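Local coordinates for protein (hdlp (histone deacetylase-like protein)) (Aquifex aeolicus, PDB 1C3P) that probably acts as a zinc-dependent deacetylase of the histone deacetylase family and is linked to acetoin degradation, at residues R33-M38 with L308-L313; I66-E71 with E84-G89; H298-A303 with S345-T350. One frame throughout, in Å; residues are numbered along the deposited sequence.

Contact 1. Residues R33-M38 with L308-L313. Unlike the reference sequence in segment 33-38: Lys35 (reference Leu).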
ATOM      1  N   ARG A  33      -8.371  15.837   3.962  1.00 23.25           N
ATOM      2  CA  ARG A  33      -8.734  16.882   4.910  1.00 24.33           C
ATOM      3  C   ARG A  33      -7.503  17.407   5.630  1.00 30.33           C
ATOM      4  O   ARG A  33      -7.416  18.590   5.940  1.00 25.45           O
ATOM      5  CB  ARG A  33      -9.766  16.365   5.921  1.00 23.46           C
ATOM      6  CG  ARG A  33     -11.128  16.050   5.283  1.00 26.94           C
ATOM      7  CD  ARG A  33     -12.239  15.883   6.314  1.00 42.13           C
ATOM      8  NE  ARG A  33     -11.989  14.773   7.226  1.00 59.06           N
ATOM      9  CZ  ARG A  33     -12.815  14.407   8.202  1.00 60.87           C
ATOM     10  NH1 ARG A  33     -13.950  15.062   8.395  1.00 65.33           N
ATOM     11  NH2 ARG A  33     -12.510  13.375   8.980  1.00 56.24           N
ATOM     12  N   PHE A  34      -6.542  16.523   5.876  1.00 24.98           N
ATOM     13  CA  PHE A  34      -5.319  16.901   6.557  1.00 27.09           C
ATOM     14  C   PHE A  34      -4.445  17.795   5.671  1.00 23.93           C
ATOM     15  O   PHE A  34      -3.961  18.843   6.106  1.00 21.71           O
ATOM     16  CB  PHE A  34      -4.536  15.647   6.959  1.00 24.88           C
ATOM     17  CG  PHE A  34      -3.355  15.932   7.827  1.00 20.46           C
ATOM     18  CD1 PHE A  34      -3.531  16.277   9.159  1.00 18.74           C
ATOM     19  CD2 PHE A  34      -2.060  15.888   7.306  1.00 20.19           C
ATOM     20  CE1 PHE A  34      -2.423  16.576   9.977  1.00 23.04           C
ATOM     21  CE2 PHE A  34      -0.948  16.181   8.103  1.00 25.08           C
ATOM     22  CZ  PHE A  34      -1.134  16.526   9.448  1.00 23.31           C
ATOM     23  N   LYS A  35      -4.234  17.417   4.415  1.00 21.33           N
ATOM     24  CA  LYS A  35      -3.402  18.290   3.611  1.00 22.54           C
ATOM     25  C   LYS A  35      -4.066  19.635   3.379  1.00 24.68           C
ATOM     26  O   LYS A  35      -3.380  20.636   3.212  1.00 22.33           O
ATOM     27  CB  LYS A  35      -3.029  17.641   2.296  1.00 29.70           C
ATOM     28  CG  LYS A  35      -1.934  16.601   2.467  1.00 29.48           C
ATOM     29  CD  LYS A  35      -1.594  15.962   1.153  1.00 42.17           C
ATOM     30  CE  LYS A  35      -2.785  15.224   0.600  1.00 34.89           C
ATOM     31  NZ  LYS A  35      -3.960  16.095   0.341  1.00 67.18           N
ATOM     32  N   ASP A  36      -5.391  19.660   3.377  1.00 25.67           N
ATOM     33  CA  ASP A  36      -6.103  20.915   3.183  1.00 25.57           C
ATOM     34  C   ASP A  36      -5.921  21.764   4.434  1.00 28.04           C
ATOM     35  O   ASP A  36      -5.592  22.950   4.344  1.00 29.52           O
ATOM     36  CB  ASP A  36      -7.591  20.664   2.922  1.00 32.26           C
ATOM     37  CG  ASP A  36      -8.369  21.955   2.669  1.00 33.92           C
ATOM     38  OD1 ASP A  36      -7.926  22.773   1.834  1.00 40.22           O
ATOM     39  OD2 ASP A  36      -9.427  22.141   3.294  1.00 40.06           O
ATOM     40  N   ALA A  37      -6.124  21.156   5.601  1.00 23.32           N
ATOM     41  CA  ALA A  37      -5.960  21.877   6.867  1.00 28.22           C
ATOM     42  C   ALA A  37      -4.542  22.466   6.984  1.00 28.41           C
ATOM     43  O   ALA A  37      -4.366  23.554   7.529  1.00 29.27           O
ATOM     44  CB  ALA A  37      -6.262  20.937   8.062  1.00 25.93           C
ATOM     45  N   MET A  38      -3.547  21.753   6.451  1.00 24.76           N
ATOM     46  CA  MET A  38      -2.131  22.185   6.477  1.00 25.45           C
ATOM     47  C   MET A  38      -1.779  23.115   5.302  1.00 26.42           C
ATOM     48  O   MET A  38      -0.632  23.584   5.185  1.00 23.77           O
ATOM     49  CB  MET A  38      -1.205  20.960   6.402  1.00 25.19           C
ATOM     50  CG  MET A  38      -1.267  20.029   7.593  1.00 22.32           C
ATOM     51  SD  MET A  38      -0.397  20.743   8.994  1.00 29.90           S
ATOM     52  CE  MET A  38       1.262  20.825   8.306  1.00 26.51           C
ATOM     53  N   LEU A 308       4.350  13.640   4.139  1.00 19.97           N
ATOM     54  CA  LEU A 308       5.755  13.771   3.744  1.00 22.54           C
ATOM     55  C   LEU A 308       5.920  13.358   2.276  1.00 22.98           C
ATOM     56  O   LEU A 308       6.654  13.995   1.502  1.00 22.27           O
ATOM     57  CB  LEU A 308       6.667  12.906   4.629  1.00 21.13           C
ATOM     58  CG  LEU A 308       6.785  13.303   6.103  1.00 22.82           C
ATOM     59  CD1 LEU A 308       7.821  12.411   6.825  1.00 25.01           C
ATOM     60  CD2 LEU A 308       7.208  14.777   6.175  1.00 29.09           C
ATOM     61  N   ILE A 309       5.239  12.286   1.886  1.00 22.54           N
ATOM     62  CA  ILE A 309       5.320  11.823   0.509  1.00 17.09           C
ATOM     63  C   ILE A 309       4.752  12.881  -0.431  1.00 20.84           C
ATOM     64  O   ILE A 309       5.333  13.167  -1.479  1.00 25.20           O
ATOM     65  CB  ILE A 309       4.510  10.530   0.284  1.00 18.12           C
ATOM     66  CG1 ILE A 309       5.081   9.390   1.129  1.00 18.26           C
ATOM     67  CG2 ILE A 309       4.528  10.170  -1.192  1.00 24.16           C
ATOM     68  CD1 ILE A 309       6.511   9.033   0.779  1.00 26.57           C
ATOM     69  N   TRP A 310       3.612  13.464  -0.067  1.00 16.86           N
ATOM     70  CA  TRP A 310       3.012  14.468  -0.949  1.00 17.86           C
ATOM     71  C   TRP A 310       3.929  15.690  -1.088  1.00 20.86           C
ATOM     72  O   TRP A 310       4.114  16.217  -2.191  1.00 21.38           O
ATOM     73  CB  TRP A 310       1.634  14.878  -0.437  1.00 14.83           C
ATOM     74  CG  TRP A 310       0.990  15.904  -1.298  1.00 16.63           C
ATOM     75  CD1 TRP A 310       0.678  17.185  -0.942  1.00 19.82           C
ATOM     76  CD2 TRP A 310       0.679  15.787  -2.699  1.00 18.62           C
ATOM     77  NE1 TRP A 310       0.201  17.874  -2.033  1.00 25.84           N
ATOM     78  CE2 TRP A 310       0.191  17.041  -3.123  1.00 25.60           C
ATOM     79  CE3 TRP A 310       0.767  14.746  -3.636  1.00 24.06           C
ATOM     80  CZ2 TRP A 310      -0.208  17.283  -4.443  1.00 26.14           C
ATOM     81  CZ3 TRP A 310       0.374  14.983  -4.945  1.00 24.89           C
ATOM     82  CH2 TRP A 310      -0.109  16.245  -5.338  1.00 24.96           C
ATOM     83  N   CYS A 311       4.514  16.127   0.026  1.00 24.22           N
ATOM     84  CA  CYS A 311       5.430  17.262  -0.007  1.00 27.66           C
ATOM     85  C   CYS A 311       6.633  16.976  -0.910  1.00 22.95           C
ATOM     86  O   CYS A 311       7.031  17.843  -1.681  1.00 25.47           O
ATOM     87  CB  CYS A 311       5.891  17.640   1.416  1.00 25.37           C
ATOM     88  SG  CYS A 311       4.630  18.457   2.454  1.00 27.22           S
ATOM     89  N   GLU A 312       7.203  15.767  -0.834  1.00 17.03           N
ATOM     90  CA  GLU A 312       8.346  15.399  -1.696  1.00 22.44           C
ATOM     91  C   GLU A 312       7.965  15.477  -3.176  1.00 27.47           C
ATOM     92  O   GLU A 312       8.668  16.077  -3.990  1.00 22.33           O
ATOM     93  CB  GLU A 312       8.794  13.952  -1.456  1.00 20.81           C
ATOM     94  CG  GLU A 312      10.227  13.735  -1.014  1.00 43.65           C
ATOM     95  CD  GLU A 312      11.263  14.469  -1.844  1.00 29.63           C
ATOM     96  OE1 GLU A 312      11.324  14.301  -3.083  1.00 38.85           O
ATOM     97  OE2 GLU A 312      12.038  15.224  -1.230  1.00 53.22           O
ATOM     98  N   LEU A 313       6.857  14.832  -3.530  1.00 23.82           N
ATOM     99  CA  LEU A 313       6.401  14.809  -4.922  1.00 20.72           C
ATOM    100  C   LEU A 313       6.015  16.187  -5.446  1.00 18.21           C
ATOM    101  O   LEU A 313       6.380  16.549  -6.565  1.00 21.48           O
ATOM    102  CB  LEU A 313       5.192  13.883  -5.079  1.00 27.82           C
ATOM    103  CG  LEU A 313       5.381  12.380  -4.876  1.00 33.55           C
ATOM    104  CD1 LEU A 313       4.028  11.697  -4.980  1.00 24.03           C
ATOM    105  CD2 LEU A 313       6.336  11.837  -5.921  1.00 28.20           C
TER

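Contact 2. Residues I66-E71 with E84-G89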
ATOM      1  N   ILE A  66     -16.400 -11.053  -9.087  1.00 14.29           N
ATOM      2  CA  ILE A  66     -16.823  -9.659  -9.119  1.00 18.86           C
ATOM      3  C   ILE A  66     -18.327  -9.586  -8.952  1.00 25.20           C
ATOM      4  O   ILE A  66     -18.805  -8.775  -8.168  1.00 14.60           O
ATOM      5  CB  ILE A  66     -16.418  -8.962 -10.449  1.00 15.56           C
ATOM      6  CG1 ILE A  66     -14.898  -8.885 -10.535  1.00 19.68           C
ATOM      7  CG2 ILE A  66     -17.029  -7.554 -10.530  1.00 20.45           C
ATOM      8  CD1 ILE A  66     -14.285  -8.031  -9.410  1.00 29.11           C
ATOM      9  N   ASN A  67     -19.077 -10.433  -9.668  1.00 18.21           N
ATOM     10  CA  ASN A  67     -20.537 -10.392  -9.549  1.00 20.03           C
ATOM     11  C   ASN A  67     -20.990 -10.690  -8.131  1.00 15.87           C
ATOM     12  O   ASN A  67     -21.988 -10.127  -7.662  1.00 18.64           O
ATOM     13  CB  ASN A  67     -21.235 -11.355 -10.519  1.00 21.73           C
ATOM     14  CG  ASN A  67     -21.145 -10.901 -11.971  1.00 21.69           C
ATOM     15  OD1 ASN A  67     -20.902  -9.735 -12.257  1.00 23.97           O
ATOM     16  ND2 ASN A  67     -21.359 -11.826 -12.889  1.00 23.23           N
ATOM     17  N   THR A  68     -20.249 -11.550  -7.441  1.00 16.55           N
ATOM     18  CA  THR A  68     -20.594 -11.892  -6.072  1.00 20.34           C
ATOM     19  C   THR A  68     -20.383 -10.692  -5.150  1.00 16.66           C
ATOM     20  O   THR A  68     -21.188 -10.441  -4.258  1.00 18.79           O
ATOM     21  CB  THR A  68     -19.770 -13.087  -5.562  1.00 22.99           C
ATOM     22  OG1 THR A  68     -20.078 -14.245  -6.358  1.00 21.75           O
ATOM     23  CG2 THR A  68     -20.117 -13.386  -4.119  1.00 17.37           C
ATOM     24  N   LEU A  69     -19.312  -9.939  -5.372  1.00 14.82           N
ATOM     25  CA  LEU A  69     -19.071  -8.763  -4.544  1.00 15.20           C
ATOM     26  C   LEU A  69     -20.199  -7.746  -4.741  1.00 15.11           C
ATOM     27  O   LEU A  69     -20.667  -7.118  -3.785  1.00 13.30           O
ATOM     28  CB  LEU A  69     -17.734  -8.099  -4.905  1.00 16.87           C
ATOM     29  CG  LEU A  69     -16.440  -8.868  -4.629  1.00 14.76           C
ATOM     30  CD1 LEU A  69     -15.246  -8.106  -5.193  1.00 16.81           C
ATOM     31  CD2 LEU A  69     -16.280  -9.064  -3.140  1.00 17.26           C
ATOM     32  N   MET A  70     -20.634  -7.575  -5.981  1.00 13.40           N
ATOM     33  CA  MET A  70     -21.709  -6.622  -6.258  1.00 16.97           C
ATOM     34  C   MET A  70     -23.035  -7.038  -5.640  1.00 19.11           C
ATOM     35  O   MET A  70     -23.771  -6.200  -5.133  1.00 17.10           O
ATOM     36  CB  MET A  70     -21.899  -6.449  -7.755  1.00 14.87           C
ATOM     37  CG  MET A  70     -20.635  -5.972  -8.465  1.00 15.18           C
ATOM     38  SD  MET A  70     -20.887  -5.764 -10.259  1.00 28.71           S
ATOM     39  CE  MET A  70     -21.812  -4.250 -10.265  1.00 21.19           C
ATOM     40  N   GLU A  71     -23.351  -8.325  -5.714  1.00 15.06           N
ATOM     41  CA  GLU A  71     -24.600  -8.831  -5.156  1.00 16.12           C
ATOM     42  C   GLU A  71     -24.563  -8.790  -3.631  1.00 16.48           C
ATOM     43  O   GLU A  71     -25.521  -8.353  -2.981  1.00 17.20           O
ATOM     44  CB  GLU A  71     -24.839 -10.268  -5.622  1.00 16.12           C
ATOM     45  CG  GLU A  71     -26.114 -10.864  -5.089  1.00 20.26           C
ATOM     46  CD  GLU A  71     -27.353 -10.398  -5.840  1.00 32.31           C
ATOM     47  OE1 GLU A  71     -28.437 -10.983  -5.611  1.00 27.07           O
ATOM     48  OE2 GLU A  71     -27.247  -9.461  -6.659  1.00 24.85           O
ATOM     49  N   GLU A  84     -17.258 -19.691   1.926  1.00 18.76           N
ATOM     50  CA  GLU A  84     -16.285 -20.729   1.622  1.00 24.12           C
ATOM     51  C   GLU A  84     -15.516 -20.503   0.325  1.00 25.36           C
ATOM     52  O   GLU A  84     -14.288 -20.604   0.286  1.00 26.17           O
ATOM     53  CB  GLU A  84     -16.986 -22.078   1.538  1.00 32.64           C
ATOM     54  CG  GLU A  84     -18.286 -22.030   0.757  1.00 37.91           C
ATOM     55  CD  GLU A  84     -19.527 -21.924   1.652  1.00 51.24           C
ATOM     56  OE1 GLU A  84     -20.229 -22.966   1.791  1.00 24.82           O
ATOM     57  OE2 GLU A  84     -19.788 -20.819   2.212  1.00 22.57           O
ATOM     58  N   LYS A  85     -16.254 -20.199  -0.730  1.00 18.78           N
ATOM     59  CA  LYS A  85     -15.680 -19.992  -2.051  1.00 20.03           C
ATOM     60  C   LYS A  85     -14.910 -18.685  -2.290  1.00 18.31           C
ATOM     61  O   LYS A  85     -13.847 -18.695  -2.913  1.00 21.65           O
ATOM     62  CB  LYS A  85     -16.797 -20.093  -3.094  1.00 18.59           C
ATOM     63  CG  LYS A  85     -16.364 -19.750  -4.516  1.00 35.69           C
ATOM     64  CD  LYS A  85     -15.646 -20.891  -5.196  1.00 51.51           C
ATOM     65  CE  LYS A  85     -16.639 -21.948  -5.632  1.00 59.18           C
ATOM     66  NZ  LYS A  85     -17.629 -21.349  -6.569  1.00 56.63           N
ATOM     67  N   TYR A  86     -15.440 -17.577  -1.787  1.00 19.45           N
ATOM     68  CA  TYR A  86     -14.830 -16.271  -2.038  1.00 14.26           C
ATOM     69  C   TYR A  86     -14.236 -15.572  -0.835  1.00 19.03           C
ATOM     70  O   TYR A  86     -13.738 -14.442  -0.960  1.00 19.18           O
ATOM     71  CB  TYR A  86     -15.876 -15.370  -2.678  1.00 14.95           C
ATOM     72  CG  TYR A  86     -16.415 -15.945  -3.965  1.00 19.76           C
ATOM     73  CD1 TYR A  86     -15.586 -16.103  -5.077  1.00 18.83           C
ATOM     74  CD2 TYR A  86     -17.763 -16.300  -4.083  1.00 18.14           C
ATOM     75  CE1 TYR A  86     -16.083 -16.593  -6.282  1.00 20.29           C
ATOM     76  CE2 TYR A  86     -18.268 -16.789  -5.272  1.00 22.66           C
ATOM     77  CZ  TYR A  86     -17.421 -16.931  -6.369  1.00 22.61           C
ATOM     78  OH  TYR A  86     -17.923 -17.413  -7.544  1.00 23.68           O
ATOM     79  N   ASN A  87     -14.313 -16.226   0.322  1.00 17.59           N
ATOM     80  CA  ASN A  87     -13.745 -15.703   1.580  1.00 18.07           C
ATOM     81  C   ASN A  87     -14.428 -14.402   2.009  1.00 24.24           C
ATOM     82  O   ASN A  87     -13.816 -13.550   2.664  1.00 18.57           O
ATOM     83  CB  ASN A  87     -12.229 -15.469   1.400  1.00 23.87           C
ATOM     84  CG  ASN A  87     -11.437 -15.604   2.707  1.00 30.67           C
ATOM     85  OD1 ASN A  87     -10.246 -15.252   2.775  1.00 31.55           O
ATOM     86  ND2 ASN A  87     -12.080 -16.132   3.734  1.00 20.18           N
ATOM     87  N   ILE A  88     -15.704 -14.260   1.655  1.00 18.80           N
ATOM     88  CA  ILE A  88     -16.477 -13.066   2.008  1.00 18.55           C
ATOM     89  C   ILE A  88     -17.410 -13.301   3.191  1.00 14.36           C
ATOM     90  O   ILE A  88     -17.992 -14.369   3.304  1.00 21.93           O
ATOM     91  CB  ILE A  88     -17.366 -12.630   0.813  1.00 26.44           C
ATOM     92  CG1 ILE A  88     -16.480 -12.166  -0.330  1.00 36.30           C
ATOM     93  CG2 ILE A  88     -18.293 -11.496   1.220  1.00 43.71           C
ATOM     94  CD1 ILE A  88     -15.636 -11.013   0.060  1.00 24.08           C
ATOM     95  N   GLY A  89     -17.557 -12.301   4.059  1.00 18.71           N
ATOM     96  CA  GLY A  89     -18.492 -12.447   5.161  1.00 20.23           C
ATOM     97  C   GLY A  89     -17.931 -12.571   6.558  1.00 20.85           C
ATOM     98  O   GLY A  89     -18.630 -12.228   7.511  1.00 25.47           O
TER

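Contact 3. Residues H298-A303 with S345-T350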
ATOM      1  N   HIS A 298      -3.083   3.525  11.747  1.00 23.80           N
ATOM      2  CA  HIS A 298      -3.036   4.545  12.794  1.00 23.44           C
ATOM      3  C   HIS A 298      -3.261   5.865  12.063  1.00 23.11           C
ATOM      4  O   HIS A 298      -2.464   6.247  11.207  1.00 22.64           O
ATOM      5  CB  HIS A 298      -1.676   4.599  13.478  1.00 23.37           C
ATOM      6  CG  HIS A 298      -1.646   5.543  14.640  1.00 32.94           C
ATOM      7  ND1 HIS A 298      -1.940   5.154  15.929  1.00 38.29           N
ATOM      8  CD2 HIS A 298      -1.468   6.882  14.682  1.00 24.31           C
ATOM      9  CE1 HIS A 298      -1.944   6.213  16.717  1.00 26.60           C
ATOM     10  NE2 HIS A 298      -1.660   7.276  15.986  1.00 36.57           N
ATOM     11  N   PRO A 299      -4.343   6.587  12.402  1.00 21.07           N
ATOM     12  CA  PRO A 299      -4.664   7.859  11.753  1.00 26.62           C
ATOM     13  C   PRO A 299      -3.584   8.937  11.758  1.00 25.75           C
ATOM     14  O   PRO A 299      -3.358   9.603  10.747  1.00 24.36           O
ATOM     15  CB  PRO A 299      -5.945   8.295  12.476  1.00 28.95           C
ATOM     16  CG  PRO A 299      -5.761   7.686  13.856  1.00 35.16           C
ATOM     17  CD  PRO A 299      -5.352   6.286  13.433  1.00 27.42           C
ATOM     18  N   TYR A 300      -2.935   9.124  12.895  1.00 24.48           N
ATOM     19  CA  TYR A 300      -1.894  10.131  12.987  1.00 22.94           C
ATOM     20  C   TYR A 300      -0.688   9.753  12.144  1.00 22.80           C
ATOM     21  O   TYR A 300      -0.119  10.585  11.432  1.00 19.14           O
ATOM     22  CB  TYR A 300      -1.429  10.284  14.428  1.00 25.24           C
ATOM     23  CG  TYR A 300      -2.441  10.827  15.415  1.00 30.44           C
ATOM     24  CD1 TYR A 300      -3.799  10.909  15.110  1.00 26.01           C
ATOM     25  CD2 TYR A 300      -2.036  11.204  16.692  1.00 31.37           C
ATOM     26  CE1 TYR A 300      -4.722  11.347  16.060  1.00 29.66           C
ATOM     27  CE2 TYR A 300      -2.938  11.639  17.641  1.00 35.88           C
ATOM     28  CZ  TYR A 300      -4.279  11.704  17.323  1.00 38.44           C
ATOM     29  OH  TYR A 300      -5.167  12.094  18.290  1.00 33.41           O
ATOM     30  N   ALA A 301      -0.291   8.491  12.262  1.00 23.08           N
ATOM     31  CA  ALA A 301       0.875   7.969  11.562  1.00 21.68           C
ATOM     32  C   ALA A 301       0.673   8.077  10.068  1.00 23.49           C
ATOM     33  O   ALA A 301       1.544   8.550   9.345  1.00 21.21           O
ATOM     34  CB  ALA A 301       1.116   6.515  11.959  1.00 19.52           C
ATOM     35  N   LEU A 302      -0.493   7.622   9.628  1.00 23.19           N
ATOM     36  CA  LEU A 302      -0.870   7.644   8.231  1.00 20.66           C
ATOM     37  C   LEU A 302      -0.853   9.058   7.676  1.00 22.08           C
ATOM     38  O   LEU A 302      -0.190   9.329   6.684  1.00 20.43           O
ATOM     39  CB  LEU A 302      -2.265   7.017   8.088  1.00 23.31           C
ATOM     40  CG  LEU A 302      -3.062   7.017   6.781  1.00 36.66           C
ATOM     41  CD1 LEU A 302      -4.251   6.080   6.932  1.00 38.41           C
ATOM     42  CD2 LEU A 302      -3.548   8.410   6.442  1.00 28.52           C
ATOM     43  N   ALA A 303      -1.570   9.965   8.334  1.00 19.58           N
ATOM     44  CA  ALA A 303      -1.654  11.339   7.859  1.00 19.77           C
ATOM     45  C   ALA A 303      -0.327  12.054   7.731  1.00 19.19           C
ATOM     46  O   ALA A 303      -0.060  12.694   6.713  1.00 22.51           O
ATOM     47  CB  ALA A 303      -2.585  12.142   8.749  1.00 21.69           C
ATOM     48  N   SER A 345       0.286  11.669  21.687  1.00 28.34           N
ATOM     49  CA  SER A 345       0.015  13.091  21.471  1.00 30.95           C
ATOM     50  C   SER A 345       1.211  13.889  20.955  1.00 30.92           C
ATOM     51  O   SER A 345       1.041  14.972  20.387  1.00 31.15           O
ATOM     52  CB  SER A 345      -0.492  13.731  22.759  1.00 29.56           C
ATOM     53  OG  SER A 345       0.518  13.673  23.742  1.00 29.38           O
ATOM     54  N   TYR A 346       2.419  13.373  21.162  1.00 25.64           N
ATOM     55  CA  TYR A 346       3.625  14.051  20.691  1.00 26.81           C
ATOM     56  C   TYR A 346       3.617  14.132  19.161  1.00 25.57           C
ATOM     57  O   TYR A 346       4.279  14.981  18.568  1.00 28.07           O
ATOM     58  CB  TYR A 346       4.855  13.267  21.141  1.00 34.41           C
ATOM     59  CG  TYR A 346       4.936  11.874  20.529  1.00 27.35           C
ATOM     60  CD1 TYR A 346       5.526  11.666  19.276  1.00 24.87           C
ATOM     61  CD2 TYR A 346       4.401  10.775  21.198  1.00 27.70           C
ATOM     62  CE1 TYR A 346       5.586  10.380  18.704  1.00 28.05           C
ATOM     63  CE2 TYR A 346       4.450   9.487  20.636  1.00 26.59           C
ATOM     64  CZ  TYR A 346       5.044   9.299  19.394  1.00 33.75           C
ATOM     65  OH  TYR A 346       5.096   8.028  18.855  1.00 26.06           O
ATOM     66  N   MET A 347       2.875  13.231  18.523  1.00 29.08           N
ATOM     67  CA  MET A 347       2.802  13.208  17.061  1.00 24.19           C
ATOM     68  C   MET A 347       2.128  14.451  16.524  1.00 29.45           C
ATOM     69  O   MET A 347       2.357  14.840  15.372  1.00 28.08           O
ATOM     70  CB  MET A 347       2.034  11.971  16.585  1.00 24.87           C
ATOM     71  CG  MET A 347       2.702  10.659  16.936  1.00 23.66           C
ATOM     72  SD  MET A 347       1.687   9.220  16.433  1.00 27.02           S
ATOM     73  CE  MET A 347       0.247   9.499  17.208  1.00 37.69           C
ATOM     74  N   LEU A 348       1.307  15.076  17.371  1.00 23.71           N
ATOM     75  CA  LEU A 348       0.570  16.289  17.008  1.00 34.11           C
ATOM     76  C   LEU A 348       1.470  17.519  17.080  1.00 36.09           C
ATOM     77  O   LEU A 348       1.116  18.592  16.588  1.00 33.30           O
ATOM     78  CB  LEU A 348      -0.614  16.504  17.963  1.00 25.37           C
ATOM     79  CG  LEU A 348      -1.672  15.423  18.188  1.00 30.38           C
ATOM     80  CD1 LEU A 348      -2.656  15.902  19.262  1.00 27.44           C
ATOM     81  CD2 LEU A 348      -2.400  15.110  16.882  1.00 36.44           C
ATOM     82  N   GLU A 349       2.637  17.351  17.690  1.00 30.51           N
ATOM     83  CA  GLU A 349       3.582  18.446  17.877  1.00 35.53           C
ATOM     84  C   GLU A 349       4.613  18.652  16.766  1.00 38.48           C
ATOM     85  O   GLU A 349       5.375  19.619  16.791  1.00 40.12           O
ATOM     86  CB  GLU A 349       4.302  18.255  19.214  1.00 31.35           C
ATOM     87  CG  GLU A 349       3.377  18.205  20.412  1.00 29.09           C
ATOM     88  CD  GLU A 349       2.524  19.452  20.538  1.00 31.78           C
ATOM     89  OE1 GLU A 349       3.050  20.551  20.270  1.00 30.98           O
ATOM     90  OE2 GLU A 349       1.343  19.341  20.921  1.00 30.67           O
ATOM     91  N   THR A 350       4.650  17.746  15.801  1.00 33.58           N
ATOM     92  CA  THR A 350       5.594  17.859  14.700  1.00 29.74           C
ATOM     93  C   THR A 350       5.148  16.974  13.556  1.00 30.63           C
ATOM     94  O   THR A 350       4.466  15.974  13.765  1.00 26.62           O
ATOM     95  CB  THR A 350       7.002  17.421  15.111  1.00 35.91           C
ATOM     96  OG1 THR A 350       7.480  18.266  16.162  1.00 45.03           O
ATOM     97  CG2 THR A 350       7.952  17.521  13.928  1.00 49.48           C
TER

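Contact 1. Residues R33-M38 with L308-L313
Lys35 and Trp310 carry this buried contact, in which helix 28-37 meets helix 299-314 beside strand 4-8 of the parallel sheet in the arginase-like deacetylase fold. The helices do not pack backbone to backbone: even the nearest pair of CA atoms, Lys35 and Trp310, is 8.7 Å apart, and two long side chains bridge the interval. Lys35 is the deposited residue where the reference sequence has leucine. Its chain leaves the helix with CG anti to the carbonyl carbon (chi1 -77°), runs straight through chi2, then bends at chi3 and again at chi4. The extended chi2 sets CD against the pyrrole part of the indole, 3.3 Å from Trp310 CD1 and 3.6 Å from Trp310 CG; the bend at chi3 then carries CE over one face of the ring. The two side chains cross at about a right angle, with the methylene groups of the lysine rather than its ammonium doing the touching. Trp310 has CG anti to its own backbone N (chi1 180°), which carries the indole out from helix 299-314 toward helix 28-37. Its NE1 is hydrogen-bonded to Leu40 O, just beyond the end of helix 28-37; this bond ties down the turn of the indole and satisfies its buried N-H. Leu6 of strand 4-8 touches both Lys35 and Trp310, so the pair sits against that strand. The second bend keeps the ammonium at a distance: Lys35 NZ lies 5.1 Å from the centroid of the Trp310 five-membered ring, 16° off the ring normal, a long cation-pi geometry that is at most weakly attractive.

Contact 2. Residues I66-E71 with E84-G89
The Tyr86 ring receives Thr68 on one side and Lys85 on the other. Lys85 CG lies 3.4 Å above the ring plane, over its centre, while Thr68 OG1 comes in obliquely from the opposite side, 3.3 Å from Tyr86 CE2. The threonine's methyl reaches the ring as well, with Thr68 CG2 3.7 Å from Tyr86 CD2, so the two branches of Thr68 lie next to each other on the same side of the ring plane, along the CD2-CE2 bond, OG1 nearer CE2 and CG2 nearer CD2. This comes of the threonine torsion: OG1 is anti to the carbonyl carbon (chi1 -63°) and CG2 anti to the backbone N, and the fork faces the ring. The hydroxyl is not bonded to the tyrosine; Thr68 OG1 is hydrogen-bonded to Asp64 O, one turn back in its own helix, and Tyr86 OH makes a weak hydrogen bond to Asp64 OD1. Asp64 thus meets the polar ends of both side chains. Within the arginase-like α/β fold, the contact joins two consecutive helices, 63-75 and 82-86, folded against each other outside the parallel sheet and away from the zinc ligands. After them the chain changes course at Asn87, whose phi is positive (63°), and brings Ile88 back toward helix 63-75. There the second, wholly apolar half of the contact forms: Leu69 and Ile88 cross at about a right angle, with Leu69 CD2 3.8 Å from Ile88 CD1. Helix 98-118 closes over them, Phe100 touching Leu69 and Met99 touching Ile88.

Contact 3. Residues H298-A303 with S345-T350
Close to the zinc-binding site, His298 and Tyr300 receive the thioether of Met347; the His298 side chain is about 8 Å from that of Asp258, a zinc ligand, although no zinc is bound in this model. Met347 SD is 3.9 Å from His298 NE2, and it lies 4.6 Å from the centroid of the imidazole, 48° off the ring normal, an oblique approach. The same sulfur stands at the edge of the Tyr300 ring, 5.5 Å from its centroid, making a Met-aromatic contact. An extended chi2 (177°) gives Met347 SD this reach; the methyl CE beyond it is modelled too close to Tyr300, so its exact position is doubtful. In the deacetylase fold this is where the long loop after helix 324-332, here wound into a short 3-10 segment, returns to the start of helix 299-314, with His298 at the N-cap position. Leu348, next along that turn, puts CD2 over one face of Tyr300, 4.0 Å from the ring centroid in a CH-pi contact, and 3.6 Å from Tyr300 CE2. With an alanine in place of Tyr300, Leu348 CD2 would probably lose the ring face it rests on and the Met347 thioether one of its two aromatic neighbours, leaving it freer to turn. Phe335 meets the His298 ring with the planes about 75° apart, Leu330 of helix 324-332 touches both Tyr300 and Leu348, and the backbone Leu348 O is hydrogen-bonded to Lys327 NZ.

In the fold
Contacts 1 and 3 share helix 299-314, contact 3 at its start and contact 1 further along, and their centres are 13 Å apart. They meet directly where Phe34 CD2 lies 3.8 Å from Ala303 O, and Leu330 of helix 324-332 touches residues of both. Contact 2 stands apart, its centre 36 Å from each of the others and across the chain's centre from contact 1; its nearest atoms are about 25 Å from contact 1 and 22 Å from contact 3. Along the sequence it nests inside the loop that contact 1 closes. Of the three, contact 3 comes near the zinc ligands Asp258 and His170, about 8 and 12 Å from the His298 side chain.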